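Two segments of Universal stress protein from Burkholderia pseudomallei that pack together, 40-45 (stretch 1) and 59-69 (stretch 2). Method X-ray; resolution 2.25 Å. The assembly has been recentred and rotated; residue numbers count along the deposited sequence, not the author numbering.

Stretch 1 40-45: VYVVDM
Stretch 2 59-69: ILVDAFREEGR

A β-strand lying nearly antiparallel against an α-helix, joined by side chains packing on side chains and on helix backbone, with no hydrogen bond between the two stretches, is the contact that residues 40-45 and 59-69 of this universal stress protein exemplify. Strand 40-43 and helix 59-69 run at 170° to each other, and their axes approach to 8.7 Å. The register runs antiparallel: Tyr41 CA lies 5.8 Å from Gly68 CA, Val43 CA lies 6.3 Å from Phe64 CA, and Met45 CA lies 7.0 Å from Val61 CA. The CA-CA separation grows steadily from the glycine end.

Strand 40-43 is extended, with phi/psi running from -122/136 at Val40 to -88/106 at Val43; the alternation carries on past its end, so that Tyr41, Val43 and Met45 direct CB toward the helix, while the CB of the exposed Asp44 points away. Val40 and Val42 are out of reach. The helix keeps phi near -65° and psi near -40°, tied by i to i+4 backbone hydrogen bonds from Ala63 N to Ile59 O (3.2 Å) through Arg69 N to Arg65 O (2.9 Å). Leu60 and Phe64, one turn apart, direct CB toward the first stretch, and Gly68, with no side chain, falls at the next turn.

The tightest fit is at Tyr41. With chi1 t and chi2 91°, its ring is laid over Gly68, whose CA sits 3.5 Å from the ring centroid and only 12° off the normal, a CH-pi contact over one face. Glycine suits this place because an ideal CB there would come within 2.9 Å of Tyr41 CD2, a clash. The same ring brings CE2 to 3.2 Å from Phe64 O, a carbonyl whose helical hydrogen bond comes from Gly68 N at 2.8 Å. Farther out, Tyr41 OH meets the edge of the Phe64 ring, 3.5 Å from Phe64 CD2, and rests 3.9 Å from Glu67 CB. Glu67 thus lends its aliphatic base while the end of its side chain leads away.

Val43, buried and with chi1 t, fills the middle: its CG1 is 4.1 Å from Phe64 CB, and its CG2 lies 4.4 Å from Arg65 CG, touching the aliphatic part of a side chain whose CB points away. A compact branched residue suits a site flanked by these methylenes.

At the far end the gap is wider, and a long, flexible side chain spans it. Met45 has chi1, chi2 and chi3 all m (-66°, -51°, -54°), a curled form that sets CG 3.9 Å from Val61 CG2, SD 3.6 Å from Phe64 CD1 and CE 3.6 Å from Leu60 CB. The sulfur approaches the Phe64 ring obliquely, SD lying 4.6 Å from its centroid. Phe64 (chi1 -75°, chi2 110°) thus touches Tyr41, Val43 and Met45, the three residues of the first stretch whose CB points toward the helix. Val61 is t, whereas Leu60 has an off-well chi1 of -96° and chi2 p.

Altogether 396 Å² is buried, counting both sides, with Tyr41 and Met45 covered most. The helix's Glu66-Arg69 salt bridge, Arg69 NE to Glu66 OE2 at 2.8 Å, lies outside the contact.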

ATOM      1  N   VAL A  40       6.195  14.740   0.473  1.00 25.64           N
ATOM      2  CA  VAL A  40       7.591  15.093   0.254  1.00 28.46           C
ATOM      3  C   VAL A  40       7.893  15.248  -1.232  1.00 30.60           C
ATOM      4  O   VAL A  40       7.453  14.449  -2.061  1.00 30.82           O
ATOM      5  CB  VAL A  40       8.556  14.052   0.874  1.00 28.71           C
ATOM      6  CG1 VAL A  40       8.356  13.967   2.379  1.00 29.25           C
ATOM      7  CG2 VAL A  40       8.371  12.689   0.235  1.00 32.17           C
ATOM      8  N   TYR A  41       8.628  16.304  -1.562  1.00 29.83           N
ATOM      9  CA  TYR A  41       9.108  16.512  -2.919  1.00 31.92           C
ATOM     10  C   TYR A  41      10.592  16.174  -2.971  1.00 33.96           C
ATOM     11  O   TYR A  41      11.392  16.765  -2.247  1.00 36.48           O
ATOM     12  CB  TYR A  41       8.864  17.952  -3.376  1.00 30.22           C
ATOM     13  CG  TYR A  41       9.285  18.224  -4.805  1.00 32.63           C
ATOM     14  CD1 TYR A  41       8.386  18.078  -5.854  1.00 33.34           C
ATOM     15  CD2 TYR A  41      10.581  18.627  -5.105  1.00 34.58           C
ATOM     16  CE1 TYR A  41       8.768  18.327  -7.162  1.00 37.54           C
ATOM     17  CE2 TYR A  41      10.969  18.877  -6.407  1.00 37.08           C
ATOM     18  CZ  TYR A  41      10.062  18.727  -7.431  1.00 39.35           C
ATOM     19  OH  TYR A  41      10.453  18.977  -8.727  1.00 43.39           O
ATOM     20  N   VAL A  42      10.958  15.226  -3.825  1.00 34.51           N
ATOM     21  CA  VAL A  42      12.333  14.754  -3.889  1.00 38.18           C
ATOM     22  C   VAL A  42      13.142  15.475  -4.962  1.00 39.70           C
ATOM     23  O   VAL A  42      12.871  15.335  -6.154  1.00 43.02           O
ATOM     24  CB  VAL A  42      12.394  13.236  -4.162  1.00 42.61           C
ATOM     25  N   VAL A  43      14.135  16.246  -4.533  1.00 38.66           N
ATOM     26  CA  VAL A  43      15.055  16.884  -5.465  1.00 43.38           C
ATOM     27  C   VAL A  43      16.209  15.938  -5.774  1.00 49.15           C
ATOM     28  O   VAL A  43      17.098  15.727  -4.947  1.00 48.88           O
ATOM     29  CB  VAL A  43      15.608  18.210  -4.911  1.00 41.73           C
ATOM     30  CG1 VAL A  43      16.528  18.867  -5.929  1.00 43.56           C
ATOM     31  CG2 VAL A  43      14.471  19.142  -4.537  1.00 39.14           C
ATOM     32  N   ASP A  44      16.185  15.369  -6.974  1.00 45.87           N
ATOM     33  CA  ASP A  44      17.171  14.374  -7.371  1.00 51.90           C
ATOM     34  C   ASP A  44      18.100  14.919  -8.450  1.00 55.86           C
ATOM     35  O   ASP A  44      17.879  14.713  -9.646  1.00 57.00           O
ATOM     36  CB  ASP A  44      16.467  13.103  -7.853  1.00 53.08           C
ATOM     37  CG  ASP A  44      17.436  12.000  -8.240  1.00 56.22           C
ATOM     38  OD1 ASP A  44      18.626  12.076  -7.872  1.00 57.46           O
ATOM     39  OD2 ASP A  44      16.998  11.045  -8.913  1.00 57.79           O
ATOM     40  N   MET A  45      19.141  15.621  -8.013  1.00 58.55           N
ATOM     41  CA  MET A  45      20.155  16.139  -8.920  1.00 64.51           C
ATOM     42  C   MET A  45      21.359  15.209  -8.987  1.00 64.10           C
ATOM     43  O   MET A  45      21.721  14.728 -10.060  1.00 65.03           O
ATOM     44  CB  MET A  45      20.597  17.544  -8.493  1.00 69.05           C
ATOM     45  CG  MET A  45      19.510  18.600  -8.613  1.00 70.78           C
ATOM     46  SD  MET A  45      18.751  18.582 -10.247  1.00 72.91           S
ATOM     47  CE  MET A  45      20.194  18.752 -11.296  1.00 74.92           C
ATOM     48  N   ILE A  59      21.799  25.916 -11.541  1.00 52.07           N
ATOM     49  CA  ILE A  59      20.631  26.419 -12.253  1.00 52.00           C
ATOM     50  C   ILE A  59      19.440  25.486 -12.061  1.00 49.00           C
ATOM     51  O   ILE A  59      18.323  25.932 -11.788  1.00 46.42           O
ATOM     52  CB  ILE A  59      20.915  26.581 -13.759  1.00 55.78           C
ATOM     53  CG1 ILE A  59      21.985  27.652 -13.986  1.00 61.52           C
ATOM     54  CG2 ILE A  59      19.642  26.942 -14.511  1.00 54.95           C
ATOM     55  CD1 ILE A  59      21.612  29.012 -13.439  1.00 63.35           C
ATOM     56  N   LEU A  60      19.689  24.189 -12.196  1.00 48.29           N
ATOM     57  CA  LEU A  60      18.641  23.183 -12.062  1.00 48.36           C
ATOM     58  C   LEU A  60      18.277  22.931 -10.600  1.00 46.04           C
ATOM     59  O   LEU A  60      17.143  22.561 -10.294  1.00 42.97           O
ATOM     60  CB  LEU A  60      19.072  21.877 -12.730  1.00 50.84           C
ATOM     61  CG  LEU A  60      18.593  21.622 -14.163  1.00 55.08           C
ATOM     62  CD1 LEU A  60      18.781  22.848 -15.044  1.00 58.04           C
ATOM     63  CD2 LEU A  60      19.316  20.419 -14.759  1.00 55.72           C
ATOM     64  N   VAL A  61      19.240  23.128  -9.704  1.00 46.14           N
ATOM     65  CA  VAL A  61      18.992  22.985  -8.271  1.00 44.11           C
ATOM     66  C   VAL A  61      17.965  24.013  -7.808  1.00 41.80           C
ATOM     67  O   VAL A  61      16.979  23.669  -7.156  1.00 38.68           O
ATOM     68  CB  VAL A  61      20.287  23.143  -7.449  1.00 46.04           C
ATOM     69  CG1 VAL A  61      19.970  23.247  -5.963  1.00 44.52           C
ATOM     70  CG2 VAL A  61      21.229  21.981  -7.720  1.00 46.78           C
ATOM     71  N   ASP A  62      18.201  25.274  -8.162  1.00 42.33           N
ATOM     72  CA  ASP A  62      17.254  26.347  -7.879  1.00 44.29           C
ATOM     73  C   ASP A  62      15.897  26.061  -8.511  1.00 43.25           C
ATOM     74  O   ASP A  62      14.854  26.364  -7.931  1.00 41.07           O
ATOM     75  CB  ASP A  62      17.790  27.686  -8.388  1.00 48.76           C
ATOM     76  CG  ASP A  62      19.013  28.155  -7.626  1.00 53.13           C
ATOM     77  OD1 ASP A  62      19.593  27.349  -6.866  1.00 53.16           O
ATOM     78  OD2 ASP A  62      19.397  29.332  -7.795  1.00 56.46           O
ATOM     79  N   ALA A  63      15.924  25.467  -9.699  1.00 44.13           N
ATOM     80  CA  ALA A  63      14.714  25.190 -10.461  1.00 43.31           C
ATOM     81  C   ALA A  63      13.807  24.178  -9.775  1.00 40.70           C
ATOM     82  O   ALA A  63      12.632  24.451  -9.530  1.00 41.07           O
ATOM     83  CB  ALA A  63      15.080  24.700 -11.836  1.00 44.77           C
ATOM     84  N   PHE A  64      14.356  23.004  -9.474  1.00 39.89           N
ATOM     85  CA  PHE A  64      13.571  21.931  -8.876  1.00 39.83           C
ATOM     86  C   PHE A  64      13.179  22.253  -7.437  1.00 37.69           C
ATOM     87  O   PHE A  64      12.153  21.778  -6.947  1.00 37.18           O
ATOM     88  CB  PHE A  64      14.337  20.608  -8.933  1.00 41.28           C
ATOM     89  CG  PHE A  64      14.374  19.991 -10.304  1.00 44.11           C
ATOM     90  CD1 PHE A  64      15.553  19.952 -11.033  1.00 46.66           C
ATOM     91  CD2 PHE A  64      13.227  19.457 -10.867  1.00 44.95           C
ATOM     92  CE1 PHE A  64      15.586  19.387 -12.294  1.00 48.58           C
ATOM     93  CE2 PHE A  64      13.254  18.892 -12.127  1.00 46.68           C
ATOM     94  CZ  PHE A  64      14.435  18.857 -12.841  1.00 47.81           C
ATOM     95  N   ARG A  65      13.995  23.055  -6.762  1.00 36.75           N
ATOM     96  CA  ARG A  65      13.641  23.546  -5.435  1.00 36.78           C
ATOM     97  C   ARG A  65      12.451  24.490  -5.550  1.00 37.67           C
ATOM     98  O   ARG A  65      11.512  24.426  -4.757  1.00 35.32           O
ATOM     99  CB  ARG A  65      14.823  24.256  -4.771  1.00 39.93           C
ATOM    100  CG  ARG A  65      15.889  23.331  -4.200  1.00 42.23           C
ATOM    101  CD  ARG A  65      17.012  24.141  -3.562  1.00 46.26           C
ATOM    102  NE  ARG A  65      18.080  23.300  -3.030  1.00 47.59           N
ATOM    103  CZ  ARG A  65      19.218  23.769  -2.525  1.00 50.76           C
ATOM    104  NH1 ARG A  65      19.440  25.076  -2.485  1.00 52.31           N
ATOM    105  NH2 ARG A  65      20.136  22.930  -2.063  1.00 51.52           N
ATOM    106  N   GLU A  66      12.501  25.366  -6.549  1.00 40.40           N
ATOM    107  CA  GLU A  66      11.409  26.293  -6.815  1.00 42.68           C
ATOM    108  C   GLU A  66      10.154  25.537  -7.229  1.00 41.22           C
ATOM    109  O   GLU A  66       9.046  25.886  -6.821  1.00 40.86           O
ATOM    110  CB  GLU A  66      11.805  27.293  -7.901  1.00 47.27           C
ATOM    111  CG  GLU A  66      10.788  28.392  -8.118  1.00 51.97           C
ATOM    112  CD  GLU A  66      10.496  29.160  -6.846  1.00 55.45           C
ATOM    113  OE1 GLU A  66      11.455  29.512  -6.128  1.00 58.04           O
ATOM    114  OE2 GLU A  66       9.307  29.403  -6.559  1.00 55.23           O
ATOM    115  N   GLU A  67      10.335  24.500  -8.040  1.00 40.29           N
ATOM    116  CA  GLU A  67       9.221  23.663  -8.459  1.00 40.99           C
ATOM    117  C   GLU A  67       8.647  22.930  -7.255  1.00 38.12           C
ATOM    118  O   GLU A  67       7.434  22.766  -7.134  1.00 37.47           O
ATOM    119  CB  GLU A  67       9.663  22.665  -9.528  1.00 43.42           C
ATOM    120  CG  GLU A  67       8.510  22.003 -10.250  1.00 46.64           C
ATOM    121  CD  GLU A  67       7.700  22.991 -11.063  1.00 52.27           C
ATOM    122  OE1 GLU A  67       8.202  23.441 -12.114  1.00 55.75           O
ATOM    123  OE2 GLU A  67       6.566  23.317 -10.653  1.00 53.40           O
ATOM    124  N   GLY A  68       9.535  22.497  -6.366  1.00 36.37           N
ATOM    125  CA  GLY A  68       9.136  21.836  -5.140  1.00 36.02           C
ATOM    126  C   GLY A  68       8.280  22.738  -4.275  1.00 36.48           C
ATOM    127  O   GLY A  68       7.282  22.295  -3.711  1.00 37.29           O
ATOM    128  N   ARG A  69       8.669  24.006  -4.177  1.00 35.31           N
ATOM    129  CA  ARG A  69       7.904  24.985  -3.412  1.00 36.87           C
ATOM    130  C   ARG A  69       6.465  25.062  -3.905  1.00 36.86           C
ATOM    131  O   ARG A  69       5.524  24.995  -3.116  1.00 37.21           O
ATOM    132  CB  ARG A  69       8.554  26.368  -3.491  1.00 41.61           C
ATOM    133  CG  ARG A  69       7.739  27.464  -2.818  1.00 46.45           C
ATOM    134  CD  ARG A  69       8.460  28.803  -2.841  1.00 52.38           C
ATOM    135  NE  ARG A  69       8.152  29.584  -4.036  1.00 57.17           N
ATOM    136  CZ  ARG A  69       7.121  30.417  -4.135  1.00 60.45           C
ATOM    137  NH1 ARG A  69       6.293  30.575  -3.110  1.00 60.00           N
ATOM    138  NH2 ARG A  69       6.914  31.093  -5.257  1.00 63.41           N
TER